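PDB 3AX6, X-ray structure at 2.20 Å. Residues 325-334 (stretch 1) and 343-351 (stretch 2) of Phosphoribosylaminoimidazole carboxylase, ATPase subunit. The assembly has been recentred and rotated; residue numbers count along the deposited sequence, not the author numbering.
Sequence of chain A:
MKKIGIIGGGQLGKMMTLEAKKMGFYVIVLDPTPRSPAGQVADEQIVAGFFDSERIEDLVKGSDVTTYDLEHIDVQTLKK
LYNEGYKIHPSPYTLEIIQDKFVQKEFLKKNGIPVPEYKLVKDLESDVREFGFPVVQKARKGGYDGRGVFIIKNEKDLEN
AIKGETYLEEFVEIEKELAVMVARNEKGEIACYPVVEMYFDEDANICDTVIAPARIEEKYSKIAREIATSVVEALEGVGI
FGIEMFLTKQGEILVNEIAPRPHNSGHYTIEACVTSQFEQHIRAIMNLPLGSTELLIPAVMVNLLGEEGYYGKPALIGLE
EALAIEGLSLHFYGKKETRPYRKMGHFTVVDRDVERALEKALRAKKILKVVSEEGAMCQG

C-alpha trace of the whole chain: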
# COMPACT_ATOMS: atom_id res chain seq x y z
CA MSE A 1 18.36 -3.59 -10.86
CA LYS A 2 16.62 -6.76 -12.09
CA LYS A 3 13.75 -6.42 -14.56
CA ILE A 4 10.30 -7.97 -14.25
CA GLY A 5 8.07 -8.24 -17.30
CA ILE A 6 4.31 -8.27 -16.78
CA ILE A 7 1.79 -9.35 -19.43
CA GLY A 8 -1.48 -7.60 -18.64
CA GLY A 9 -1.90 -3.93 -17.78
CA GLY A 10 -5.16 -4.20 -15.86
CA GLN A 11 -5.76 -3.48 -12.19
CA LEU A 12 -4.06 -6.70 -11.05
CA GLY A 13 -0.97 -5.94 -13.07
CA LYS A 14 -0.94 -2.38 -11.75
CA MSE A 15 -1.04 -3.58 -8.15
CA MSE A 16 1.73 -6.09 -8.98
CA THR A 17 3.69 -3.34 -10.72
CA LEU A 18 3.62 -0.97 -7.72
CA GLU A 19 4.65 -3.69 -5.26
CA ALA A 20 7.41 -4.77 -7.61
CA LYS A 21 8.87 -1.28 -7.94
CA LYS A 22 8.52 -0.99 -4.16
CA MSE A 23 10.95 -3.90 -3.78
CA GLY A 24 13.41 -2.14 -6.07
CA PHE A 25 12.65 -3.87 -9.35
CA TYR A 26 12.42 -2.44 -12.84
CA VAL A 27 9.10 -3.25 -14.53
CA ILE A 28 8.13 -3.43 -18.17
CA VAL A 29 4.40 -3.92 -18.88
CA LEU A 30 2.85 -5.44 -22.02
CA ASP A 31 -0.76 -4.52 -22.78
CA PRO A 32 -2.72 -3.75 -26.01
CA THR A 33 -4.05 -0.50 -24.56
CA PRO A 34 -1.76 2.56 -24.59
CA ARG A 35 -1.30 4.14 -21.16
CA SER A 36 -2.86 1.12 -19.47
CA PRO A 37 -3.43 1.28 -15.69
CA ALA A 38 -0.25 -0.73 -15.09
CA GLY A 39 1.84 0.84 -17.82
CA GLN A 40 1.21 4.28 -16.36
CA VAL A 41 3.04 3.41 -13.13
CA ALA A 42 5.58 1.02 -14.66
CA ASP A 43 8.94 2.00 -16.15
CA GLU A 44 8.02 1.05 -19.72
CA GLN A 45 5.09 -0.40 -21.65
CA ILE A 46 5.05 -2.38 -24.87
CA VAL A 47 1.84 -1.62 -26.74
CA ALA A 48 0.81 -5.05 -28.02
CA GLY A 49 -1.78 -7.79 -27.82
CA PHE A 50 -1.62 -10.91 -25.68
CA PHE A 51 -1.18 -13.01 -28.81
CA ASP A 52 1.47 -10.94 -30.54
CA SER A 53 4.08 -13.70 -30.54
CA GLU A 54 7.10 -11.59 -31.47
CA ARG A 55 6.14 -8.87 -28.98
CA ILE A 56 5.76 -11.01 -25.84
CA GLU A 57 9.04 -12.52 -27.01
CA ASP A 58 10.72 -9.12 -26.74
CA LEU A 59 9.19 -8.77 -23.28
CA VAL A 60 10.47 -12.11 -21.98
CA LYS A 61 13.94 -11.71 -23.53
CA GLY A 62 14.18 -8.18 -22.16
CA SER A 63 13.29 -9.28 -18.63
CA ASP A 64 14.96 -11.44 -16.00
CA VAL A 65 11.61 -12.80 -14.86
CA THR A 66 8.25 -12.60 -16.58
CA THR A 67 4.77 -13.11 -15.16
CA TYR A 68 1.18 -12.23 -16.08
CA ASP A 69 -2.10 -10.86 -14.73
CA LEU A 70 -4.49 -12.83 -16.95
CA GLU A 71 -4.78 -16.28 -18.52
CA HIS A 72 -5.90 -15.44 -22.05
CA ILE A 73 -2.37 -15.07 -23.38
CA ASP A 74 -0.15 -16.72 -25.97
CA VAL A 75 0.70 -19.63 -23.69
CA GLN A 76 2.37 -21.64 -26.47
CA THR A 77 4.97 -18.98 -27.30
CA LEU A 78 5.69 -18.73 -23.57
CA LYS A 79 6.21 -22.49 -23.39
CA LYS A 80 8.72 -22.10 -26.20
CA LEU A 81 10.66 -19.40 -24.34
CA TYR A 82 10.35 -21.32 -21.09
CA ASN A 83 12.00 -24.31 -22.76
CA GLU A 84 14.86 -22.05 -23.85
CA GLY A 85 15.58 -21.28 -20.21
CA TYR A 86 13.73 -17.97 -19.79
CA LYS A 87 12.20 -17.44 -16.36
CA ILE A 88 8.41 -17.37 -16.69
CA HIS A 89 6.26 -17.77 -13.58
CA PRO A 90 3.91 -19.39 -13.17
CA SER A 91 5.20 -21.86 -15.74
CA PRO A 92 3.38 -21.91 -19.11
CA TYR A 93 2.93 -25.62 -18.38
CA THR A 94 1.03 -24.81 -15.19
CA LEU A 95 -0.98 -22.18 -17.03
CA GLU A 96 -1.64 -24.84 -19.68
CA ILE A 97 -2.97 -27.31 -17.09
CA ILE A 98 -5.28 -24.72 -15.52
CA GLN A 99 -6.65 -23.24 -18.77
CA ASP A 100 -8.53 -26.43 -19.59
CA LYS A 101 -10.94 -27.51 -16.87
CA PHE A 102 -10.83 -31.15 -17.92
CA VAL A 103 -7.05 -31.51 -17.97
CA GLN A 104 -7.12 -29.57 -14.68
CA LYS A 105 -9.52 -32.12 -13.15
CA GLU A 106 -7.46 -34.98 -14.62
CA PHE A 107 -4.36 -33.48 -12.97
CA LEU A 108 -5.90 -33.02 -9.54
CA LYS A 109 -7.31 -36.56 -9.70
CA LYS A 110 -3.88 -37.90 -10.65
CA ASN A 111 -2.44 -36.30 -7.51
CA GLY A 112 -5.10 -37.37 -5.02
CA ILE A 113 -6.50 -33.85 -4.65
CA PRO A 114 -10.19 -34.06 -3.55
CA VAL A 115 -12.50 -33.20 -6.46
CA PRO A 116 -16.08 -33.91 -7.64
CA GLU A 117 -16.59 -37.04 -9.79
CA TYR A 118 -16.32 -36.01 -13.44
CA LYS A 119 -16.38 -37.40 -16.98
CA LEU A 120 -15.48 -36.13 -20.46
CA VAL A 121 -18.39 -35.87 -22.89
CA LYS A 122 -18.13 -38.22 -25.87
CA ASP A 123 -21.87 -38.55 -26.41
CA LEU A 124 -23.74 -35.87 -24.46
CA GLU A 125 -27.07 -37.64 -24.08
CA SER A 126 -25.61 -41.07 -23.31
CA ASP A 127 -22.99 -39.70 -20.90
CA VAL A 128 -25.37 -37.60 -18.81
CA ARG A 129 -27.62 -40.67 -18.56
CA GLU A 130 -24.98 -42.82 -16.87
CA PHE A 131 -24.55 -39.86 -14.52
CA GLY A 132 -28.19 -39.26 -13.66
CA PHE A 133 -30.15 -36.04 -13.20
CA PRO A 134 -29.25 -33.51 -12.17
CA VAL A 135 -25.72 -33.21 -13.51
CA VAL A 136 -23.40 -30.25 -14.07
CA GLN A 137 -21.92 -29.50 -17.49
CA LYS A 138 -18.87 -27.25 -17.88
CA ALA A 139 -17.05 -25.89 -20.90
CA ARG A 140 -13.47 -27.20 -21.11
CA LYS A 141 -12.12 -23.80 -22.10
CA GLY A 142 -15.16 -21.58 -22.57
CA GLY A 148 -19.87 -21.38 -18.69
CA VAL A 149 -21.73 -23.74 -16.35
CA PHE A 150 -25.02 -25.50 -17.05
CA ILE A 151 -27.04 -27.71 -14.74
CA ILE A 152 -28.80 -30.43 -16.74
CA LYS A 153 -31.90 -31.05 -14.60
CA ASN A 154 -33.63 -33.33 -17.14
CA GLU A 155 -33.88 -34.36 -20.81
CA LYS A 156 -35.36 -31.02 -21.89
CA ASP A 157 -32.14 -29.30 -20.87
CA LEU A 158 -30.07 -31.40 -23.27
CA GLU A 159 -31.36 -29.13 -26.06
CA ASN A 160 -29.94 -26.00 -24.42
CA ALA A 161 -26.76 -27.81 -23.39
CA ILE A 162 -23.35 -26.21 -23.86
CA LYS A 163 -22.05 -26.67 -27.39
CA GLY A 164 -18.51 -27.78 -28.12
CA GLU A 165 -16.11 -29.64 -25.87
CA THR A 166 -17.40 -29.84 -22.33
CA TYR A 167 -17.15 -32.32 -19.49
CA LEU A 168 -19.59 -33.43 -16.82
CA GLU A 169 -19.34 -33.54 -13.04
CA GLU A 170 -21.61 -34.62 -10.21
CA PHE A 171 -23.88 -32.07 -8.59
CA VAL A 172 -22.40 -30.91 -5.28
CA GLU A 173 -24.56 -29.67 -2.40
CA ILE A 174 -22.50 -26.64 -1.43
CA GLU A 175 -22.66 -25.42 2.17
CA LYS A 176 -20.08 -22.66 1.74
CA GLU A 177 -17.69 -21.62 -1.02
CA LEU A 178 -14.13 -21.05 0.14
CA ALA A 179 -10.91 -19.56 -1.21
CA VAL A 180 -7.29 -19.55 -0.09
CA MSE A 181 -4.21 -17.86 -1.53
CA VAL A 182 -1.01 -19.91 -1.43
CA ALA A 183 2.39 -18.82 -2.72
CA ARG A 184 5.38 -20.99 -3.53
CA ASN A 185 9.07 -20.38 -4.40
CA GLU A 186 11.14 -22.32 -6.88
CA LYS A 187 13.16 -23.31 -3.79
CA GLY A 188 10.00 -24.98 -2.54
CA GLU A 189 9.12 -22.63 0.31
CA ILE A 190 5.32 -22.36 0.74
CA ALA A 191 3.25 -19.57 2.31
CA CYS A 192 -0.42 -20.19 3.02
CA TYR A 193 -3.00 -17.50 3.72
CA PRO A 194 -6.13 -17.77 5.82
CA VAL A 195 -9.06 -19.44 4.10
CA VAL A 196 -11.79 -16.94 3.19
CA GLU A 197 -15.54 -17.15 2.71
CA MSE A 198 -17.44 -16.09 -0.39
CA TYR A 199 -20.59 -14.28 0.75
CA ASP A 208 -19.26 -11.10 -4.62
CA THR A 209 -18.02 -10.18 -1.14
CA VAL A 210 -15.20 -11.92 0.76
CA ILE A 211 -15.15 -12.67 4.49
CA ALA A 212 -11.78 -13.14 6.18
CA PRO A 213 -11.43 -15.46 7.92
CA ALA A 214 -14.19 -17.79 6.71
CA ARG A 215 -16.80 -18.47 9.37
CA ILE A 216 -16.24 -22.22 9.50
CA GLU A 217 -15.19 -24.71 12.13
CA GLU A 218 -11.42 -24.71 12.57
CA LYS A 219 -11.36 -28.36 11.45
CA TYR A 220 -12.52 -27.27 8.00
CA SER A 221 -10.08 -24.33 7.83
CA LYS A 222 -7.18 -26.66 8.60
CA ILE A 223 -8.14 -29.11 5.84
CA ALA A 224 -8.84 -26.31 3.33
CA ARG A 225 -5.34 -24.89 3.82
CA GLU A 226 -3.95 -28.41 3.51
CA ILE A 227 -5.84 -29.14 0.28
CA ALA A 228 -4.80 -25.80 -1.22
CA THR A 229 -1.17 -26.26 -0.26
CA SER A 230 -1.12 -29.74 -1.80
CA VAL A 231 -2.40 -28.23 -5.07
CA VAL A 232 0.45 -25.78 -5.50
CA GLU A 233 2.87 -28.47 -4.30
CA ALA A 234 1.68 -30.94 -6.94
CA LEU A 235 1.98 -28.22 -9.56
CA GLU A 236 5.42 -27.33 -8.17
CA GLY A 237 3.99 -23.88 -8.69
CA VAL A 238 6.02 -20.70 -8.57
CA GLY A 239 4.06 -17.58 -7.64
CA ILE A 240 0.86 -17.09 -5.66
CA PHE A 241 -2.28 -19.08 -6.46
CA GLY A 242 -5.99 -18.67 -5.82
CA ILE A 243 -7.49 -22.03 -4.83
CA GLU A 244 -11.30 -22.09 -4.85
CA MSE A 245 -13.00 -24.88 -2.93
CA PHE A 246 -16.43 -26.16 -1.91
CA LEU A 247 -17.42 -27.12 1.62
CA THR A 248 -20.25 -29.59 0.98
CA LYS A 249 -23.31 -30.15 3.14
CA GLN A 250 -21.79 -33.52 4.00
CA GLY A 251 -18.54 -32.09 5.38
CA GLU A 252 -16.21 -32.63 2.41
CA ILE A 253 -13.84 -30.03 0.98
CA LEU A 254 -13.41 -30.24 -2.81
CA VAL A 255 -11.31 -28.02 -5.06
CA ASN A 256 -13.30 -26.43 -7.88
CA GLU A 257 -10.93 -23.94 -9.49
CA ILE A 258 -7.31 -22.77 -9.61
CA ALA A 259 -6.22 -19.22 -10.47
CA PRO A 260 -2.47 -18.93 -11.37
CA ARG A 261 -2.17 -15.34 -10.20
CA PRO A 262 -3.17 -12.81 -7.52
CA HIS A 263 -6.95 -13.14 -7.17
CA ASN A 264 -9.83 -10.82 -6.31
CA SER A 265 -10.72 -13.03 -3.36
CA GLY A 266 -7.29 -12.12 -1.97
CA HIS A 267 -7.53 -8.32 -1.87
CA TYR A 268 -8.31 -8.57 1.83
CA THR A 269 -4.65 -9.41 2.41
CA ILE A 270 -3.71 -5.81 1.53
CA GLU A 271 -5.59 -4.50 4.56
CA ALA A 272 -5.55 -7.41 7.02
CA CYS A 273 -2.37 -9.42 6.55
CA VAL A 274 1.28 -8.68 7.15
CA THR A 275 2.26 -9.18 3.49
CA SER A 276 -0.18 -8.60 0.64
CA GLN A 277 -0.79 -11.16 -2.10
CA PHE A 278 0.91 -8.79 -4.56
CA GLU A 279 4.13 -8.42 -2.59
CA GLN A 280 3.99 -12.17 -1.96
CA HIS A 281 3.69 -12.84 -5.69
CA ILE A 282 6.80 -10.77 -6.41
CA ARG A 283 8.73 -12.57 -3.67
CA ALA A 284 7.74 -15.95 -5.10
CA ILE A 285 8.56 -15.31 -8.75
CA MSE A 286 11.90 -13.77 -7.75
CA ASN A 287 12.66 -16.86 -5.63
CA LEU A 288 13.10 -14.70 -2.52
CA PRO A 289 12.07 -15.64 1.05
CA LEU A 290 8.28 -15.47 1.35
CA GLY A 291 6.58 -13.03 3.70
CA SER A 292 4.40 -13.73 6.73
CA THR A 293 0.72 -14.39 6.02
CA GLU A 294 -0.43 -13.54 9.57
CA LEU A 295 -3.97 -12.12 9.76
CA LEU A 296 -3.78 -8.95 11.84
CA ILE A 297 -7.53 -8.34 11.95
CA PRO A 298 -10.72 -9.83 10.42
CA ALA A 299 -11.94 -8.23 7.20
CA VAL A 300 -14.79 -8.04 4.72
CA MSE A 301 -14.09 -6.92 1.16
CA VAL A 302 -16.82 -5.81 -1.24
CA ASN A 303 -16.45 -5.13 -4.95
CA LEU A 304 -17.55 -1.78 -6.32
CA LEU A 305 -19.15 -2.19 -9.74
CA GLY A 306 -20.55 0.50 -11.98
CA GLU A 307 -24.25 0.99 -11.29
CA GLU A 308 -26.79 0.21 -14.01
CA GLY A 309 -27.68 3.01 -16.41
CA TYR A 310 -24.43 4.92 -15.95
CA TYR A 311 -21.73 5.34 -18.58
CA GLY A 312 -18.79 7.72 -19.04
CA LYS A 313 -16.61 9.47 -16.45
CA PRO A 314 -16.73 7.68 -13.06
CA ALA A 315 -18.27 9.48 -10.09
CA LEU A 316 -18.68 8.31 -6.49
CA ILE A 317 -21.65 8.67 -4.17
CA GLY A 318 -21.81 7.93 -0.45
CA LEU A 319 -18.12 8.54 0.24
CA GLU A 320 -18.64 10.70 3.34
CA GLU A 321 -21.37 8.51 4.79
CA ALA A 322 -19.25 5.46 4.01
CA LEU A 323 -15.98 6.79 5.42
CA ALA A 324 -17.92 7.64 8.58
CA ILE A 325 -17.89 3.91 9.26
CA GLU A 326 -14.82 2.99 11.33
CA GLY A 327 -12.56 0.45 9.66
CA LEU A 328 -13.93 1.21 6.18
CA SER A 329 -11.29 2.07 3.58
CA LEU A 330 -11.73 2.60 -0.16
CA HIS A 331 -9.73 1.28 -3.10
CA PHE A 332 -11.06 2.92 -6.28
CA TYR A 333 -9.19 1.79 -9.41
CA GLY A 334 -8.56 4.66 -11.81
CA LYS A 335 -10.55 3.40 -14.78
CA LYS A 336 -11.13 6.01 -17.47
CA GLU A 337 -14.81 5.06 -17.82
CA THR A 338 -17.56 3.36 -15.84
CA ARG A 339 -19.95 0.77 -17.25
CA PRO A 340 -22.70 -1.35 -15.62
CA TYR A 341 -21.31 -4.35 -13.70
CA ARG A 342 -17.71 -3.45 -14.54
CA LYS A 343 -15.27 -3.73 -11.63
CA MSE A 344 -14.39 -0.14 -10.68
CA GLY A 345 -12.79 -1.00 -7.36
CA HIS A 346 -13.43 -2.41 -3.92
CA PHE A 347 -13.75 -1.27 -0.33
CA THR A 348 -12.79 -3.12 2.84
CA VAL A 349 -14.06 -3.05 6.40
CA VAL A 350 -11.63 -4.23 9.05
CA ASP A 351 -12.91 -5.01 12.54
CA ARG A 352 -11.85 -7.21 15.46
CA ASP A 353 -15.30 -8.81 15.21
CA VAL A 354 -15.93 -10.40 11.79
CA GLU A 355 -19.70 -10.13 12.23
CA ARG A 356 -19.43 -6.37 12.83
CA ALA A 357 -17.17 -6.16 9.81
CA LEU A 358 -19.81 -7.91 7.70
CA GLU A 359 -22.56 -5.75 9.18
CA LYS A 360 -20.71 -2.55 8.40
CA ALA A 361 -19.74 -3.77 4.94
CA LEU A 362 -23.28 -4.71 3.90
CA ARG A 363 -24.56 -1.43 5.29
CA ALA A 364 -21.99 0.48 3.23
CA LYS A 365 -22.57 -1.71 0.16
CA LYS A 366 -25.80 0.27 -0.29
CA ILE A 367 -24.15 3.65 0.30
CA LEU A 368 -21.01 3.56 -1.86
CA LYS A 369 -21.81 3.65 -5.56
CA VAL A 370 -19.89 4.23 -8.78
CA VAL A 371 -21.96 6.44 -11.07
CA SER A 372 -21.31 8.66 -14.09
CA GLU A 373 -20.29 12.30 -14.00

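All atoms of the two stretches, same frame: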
# COMPACT_ATOMS: atom_id res chain seq x y z
N ILE A 325 -17.90 5.22 8.64
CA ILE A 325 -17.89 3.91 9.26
C ILE A 325 -16.45 3.50 9.59
O ILE A 325 -15.62 3.34 8.69
CB ILE A 325 -18.52 2.84 8.32
CG1 ILE A 325 -19.91 3.29 7.90
CG2 ILE A 325 -18.59 1.49 9.04
CD1 ILE A 325 -20.65 2.30 7.00
N GLU A 326 -16.15 3.35 10.88
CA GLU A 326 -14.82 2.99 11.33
C GLU A 326 -14.33 1.66 10.76
O GLU A 326 -15.04 0.65 10.82
CB GLU A 326 -14.76 2.93 12.86
CG GLU A 326 -13.38 2.54 13.37
CD GLU A 326 -13.27 2.58 14.88
OE1 GLU A 326 -14.02 1.84 15.56
OE2 GLU A 326 -12.42 3.36 15.38
N GLY A 327 -13.12 1.66 10.23
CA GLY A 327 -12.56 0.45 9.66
C GLY A 327 -12.79 0.34 8.16
O GLY A 327 -12.20 -0.51 7.50
N LEU A 328 -13.64 1.21 7.61
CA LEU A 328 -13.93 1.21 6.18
C LEU A 328 -12.86 1.99 5.42
O LEU A 328 -12.55 3.13 5.78
CB LEU A 328 -15.31 1.85 5.93
CG LEU A 328 -16.04 2.06 4.58
CD1 LEU A 328 -15.07 2.40 3.46
CD2 LEU A 328 -16.85 0.83 4.23
N SER A 329 -12.28 1.38 4.40
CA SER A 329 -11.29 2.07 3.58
C SER A 329 -11.68 1.80 2.13
O SER A 329 -12.26 0.77 1.81
CB SER A 329 -9.87 1.55 3.86
OG SER A 329 -9.71 0.21 3.45
N LEU A 330 -11.36 2.74 1.24
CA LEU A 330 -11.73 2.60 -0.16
C LEU A 330 -10.56 2.42 -1.12
O LEU A 330 -9.52 3.06 -0.98
CB LEU A 330 -12.54 3.82 -0.58
CG LEU A 330 -12.73 3.99 -2.09
CD1 LEU A 330 -13.50 2.80 -2.65
CD2 LEU A 330 -13.46 5.29 -2.36
N HIS A 331 -10.75 1.55 -2.10
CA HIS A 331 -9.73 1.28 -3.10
C HIS A 331 -10.37 1.40 -4.49
O HIS A 331 -10.78 0.42 -5.09
CB HIS A 331 -9.16 -0.12 -2.92
CG HIS A 331 -7.85 -0.33 -3.63
ND1 HIS A 331 -7.57 0.25 -4.85
CD2 HIS A 331 -6.77 -1.07 -3.30
CE1 HIS A 331 -6.37 -0.13 -5.24
NE2 HIS A 331 -5.86 -0.93 -4.32
N PHE A 332 -10.46 2.63 -4.98
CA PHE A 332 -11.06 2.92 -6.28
C PHE A 332 -9.97 2.82 -7.36
O PHE A 332 -8.96 3.52 -7.29
CB PHE A 332 -11.64 4.33 -6.25
CG PHE A 332 -12.33 4.75 -7.50
CD1 PHE A 332 -13.62 4.31 -7.78
CD2 PHE A 332 -11.72 5.63 -8.39
CE1 PHE A 332 -14.29 4.73 -8.92
CE2 PHE A 332 -12.38 6.06 -9.54
CZ PHE A 332 -13.67 5.62 -9.80
N TYR A 333 -10.17 1.94 -8.34
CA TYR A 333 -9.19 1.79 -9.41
C TYR A 333 -9.44 2.96 -10.37
O TYR A 333 -10.59 3.32 -10.62
CB TYR A 333 -9.36 0.46 -10.16
CG TYR A 333 -9.63 -0.75 -9.30
CD1 TYR A 333 -8.99 -0.94 -8.07
CD2 TYR A 333 -10.53 -1.73 -9.72
CE1 TYR A 333 -9.23 -2.08 -7.29
CE2 TYR A 333 -10.78 -2.88 -8.95
CZ TYR A 333 -10.13 -3.04 -7.74
OH TYR A 333 -10.39 -4.16 -6.96
N GLY A 334 -8.38 3.54 -10.91
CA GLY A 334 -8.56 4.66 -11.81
C GLY A 334 -8.94 4.31 -13.24
O GLY A 334 -8.17 4.55 -14.17
N LYS A 343 -15.95 -3.89 -12.90
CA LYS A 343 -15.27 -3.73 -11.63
C LYS A 343 -14.51 -2.40 -11.60
O LYS A 343 -13.50 -2.23 -12.28
CB LYS A 343 -14.30 -4.90 -11.39
CG LYS A 343 -14.98 -6.24 -11.15
CD LYS A 343 -13.99 -7.32 -10.73
CE LYS A 343 -14.67 -8.68 -10.56
NZ LYS A 343 -13.75 -9.77 -10.11
N MSE A 344 -15.01 -1.45 -10.80
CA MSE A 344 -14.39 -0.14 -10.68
C MSE A 344 -13.50 -0.04 -9.45
O MSE A 344 -12.74 0.91 -9.29
CB MSE A 344 -15.48 0.93 -10.62
CG MSE A 344 -16.36 0.99 -11.86
SE MSE A 344 -15.32 1.27 -13.46
CE MSE A 344 -15.14 3.20 -13.36
N GLY A 345 -13.60 -1.02 -8.56
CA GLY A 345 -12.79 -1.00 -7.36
C GLY A 345 -13.39 -1.86 -6.27
O GLY A 345 -14.26 -2.70 -6.54
N HIS A 346 -12.91 -1.68 -5.05
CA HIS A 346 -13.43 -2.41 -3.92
C HIS A 346 -13.22 -1.58 -2.66
O HIS A 346 -12.47 -0.61 -2.68
CB HIS A 346 -12.74 -3.79 -3.77
CG HIS A 346 -11.30 -3.73 -3.33
ND1 HIS A 346 -10.25 -3.63 -4.21
CD2 HIS A 346 -10.75 -3.76 -2.09
CE1 HIS A 346 -9.11 -3.61 -3.54
NE2 HIS A 346 -9.39 -3.68 -2.25
N PHE A 347 -13.92 -1.94 -1.59
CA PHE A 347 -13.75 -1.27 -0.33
C PHE A 347 -13.66 -2.39 0.70
O PHE A 347 -14.16 -3.49 0.47
CB PHE A 347 -14.89 -0.27 -0.04
CG PHE A 347 -16.23 -0.89 0.26
CD1 PHE A 347 -16.52 -1.37 1.53
CD2 PHE A 347 -17.22 -0.93 -0.72
CE1 PHE A 347 -17.78 -1.88 1.83
CE2 PHE A 347 -18.49 -1.43 -0.43
CZ PHE A 347 -18.77 -1.91 0.84
N THR A 348 -12.98 -2.12 1.81
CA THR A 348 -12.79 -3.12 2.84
C THR A 348 -13.17 -2.57 4.21
O THR A 348 -13.01 -1.38 4.48
CB THR A 348 -11.33 -3.57 2.90
OG1 THR A 348 -10.94 -4.11 1.63
CG2 THR A 348 -11.14 -4.64 3.95
N VAL A 349 -13.67 -3.44 5.06
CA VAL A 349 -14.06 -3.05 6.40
C VAL A 349 -13.36 -3.97 7.37
O VAL A 349 -13.70 -5.16 7.47
CB VAL A 349 -15.59 -3.17 6.59
CG1 VAL A 349 -15.95 -2.99 8.04
CG2 VAL A 349 -16.30 -2.12 5.73
N VAL A 350 -12.36 -3.44 8.08
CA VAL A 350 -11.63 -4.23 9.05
C VAL A 350 -12.21 -3.99 10.44
O VAL A 350 -12.54 -2.86 10.80
CB VAL A 350 -10.11 -3.90 9.05
CG1 VAL A 350 -9.51 -4.29 7.72
CG2 VAL A 350 -9.89 -2.42 9.32
N ASP A 351 -12.36 -5.07 11.19
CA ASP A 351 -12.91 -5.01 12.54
C ASP A 351 -12.50 -6.27 13.31
O ASP A 351 -12.42 -7.35 12.74
CB ASP A 351 -14.44 -4.89 12.48
CG ASP A 351 -15.06 -4.52 13.82
OD1 ASP A 351 -14.83 -5.23 14.81
OD2 ASP A 351 -15.79 -3.50 13.88
O HOH W 1 -13.05 -0.82 13.24
O HOH W 2 -9.80 -1.09 0.64

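Two antiparallel strands, 328-332 and 343-350, run side by side with their axes 4.7 Å apart at closest approach, and the side chains obey the alternation this pairing imposes. Backbone hydrogen bonds set the register: Ser329 N to Thr348 O at 2.9 Å and Thr348 N to Ser329 O at 3.0 Å make one closed pair, His331 N to His346 O at 2.8 Å and His346 N to His331 O at 3.0 Å the next. Val350 N to Gly327 O (3.0 Å) and Tyr333 N to Met344 O (2.9 Å) extend the ladder beyond them.

One face of the sheet carries Leu328, Leu330 and Phe332 opposite Val349, Phe347 and Gly345, and it is apolar. Leu328, with chi1 t and chi2 m, brings CD2 to 3.4 Å from Val349 CG2 and 3.5 Å from Phe347 CD1, so one methyl touches both its direct partner and the next residue on that face. Phe347 takes chi1 p, and its ring lies beside that methyl. Leu330 is also t at chi1, but its contact with its partner is looser, CD1 standing 4.3 Å from Phe347 CB. Phe332, again t, faces a glycine; its ring reaches past to Met344, a selenomethionine, with CE1 4.3 Å from Met344 CB.

The other face is polar. The side chains of Ser329 (p) and Thr348 (m) do not bond each other directly; a water accompanies them, 3.1 Å from Ser329 OG and, in a weak hydrogen bond, 3.4 Å from Thr348 OG1. The neighbouring pair, His331 and His346, differs in chi1, t against p. The p rotamer lays the His346 ring alongside the partner strand, where its face receives His331 CB, 3.7 Å from the ring centroid. The two imidazoles meet obliquely, His331 CD2 lying 3.5 Å from His346 CE1.

That placement of His346 also serves Tyr333. With chi1 m, the tyrosine lies back across the other strand, and its OH reaches His346 ND1 at 2.8 Å, a hydrogen bond in which either atom could be the donor. The hydroxyl sits at the edge of the imidazole, near its plane, where the nitrogen lone pair or N-H points, so the histidine uses its edge for this bond and its face for His331.

Gly345 gives the tyrosine its seat. Its CA lies 3.3 Å from the centroid of the Tyr333 ring, almost on the ring normal, a close CH-pi contact. A CB here would clash with His331 O and Phe332 CA, and the backbone angles, 159/-165, themselves call for glycine.

Gly327 follows the same rule at the other end. It occupies the third position of a type II turn from Ile325 to Leu328, closed by Leu328 N to Ile325 O at 3.1 Å, and its phi of 94° suits a residue without a side chain. A CB would also run into Val350 O. Its bare CA instead offers a CA-H...O contact, Gly327 CA to Val350 O at 3.5 Å.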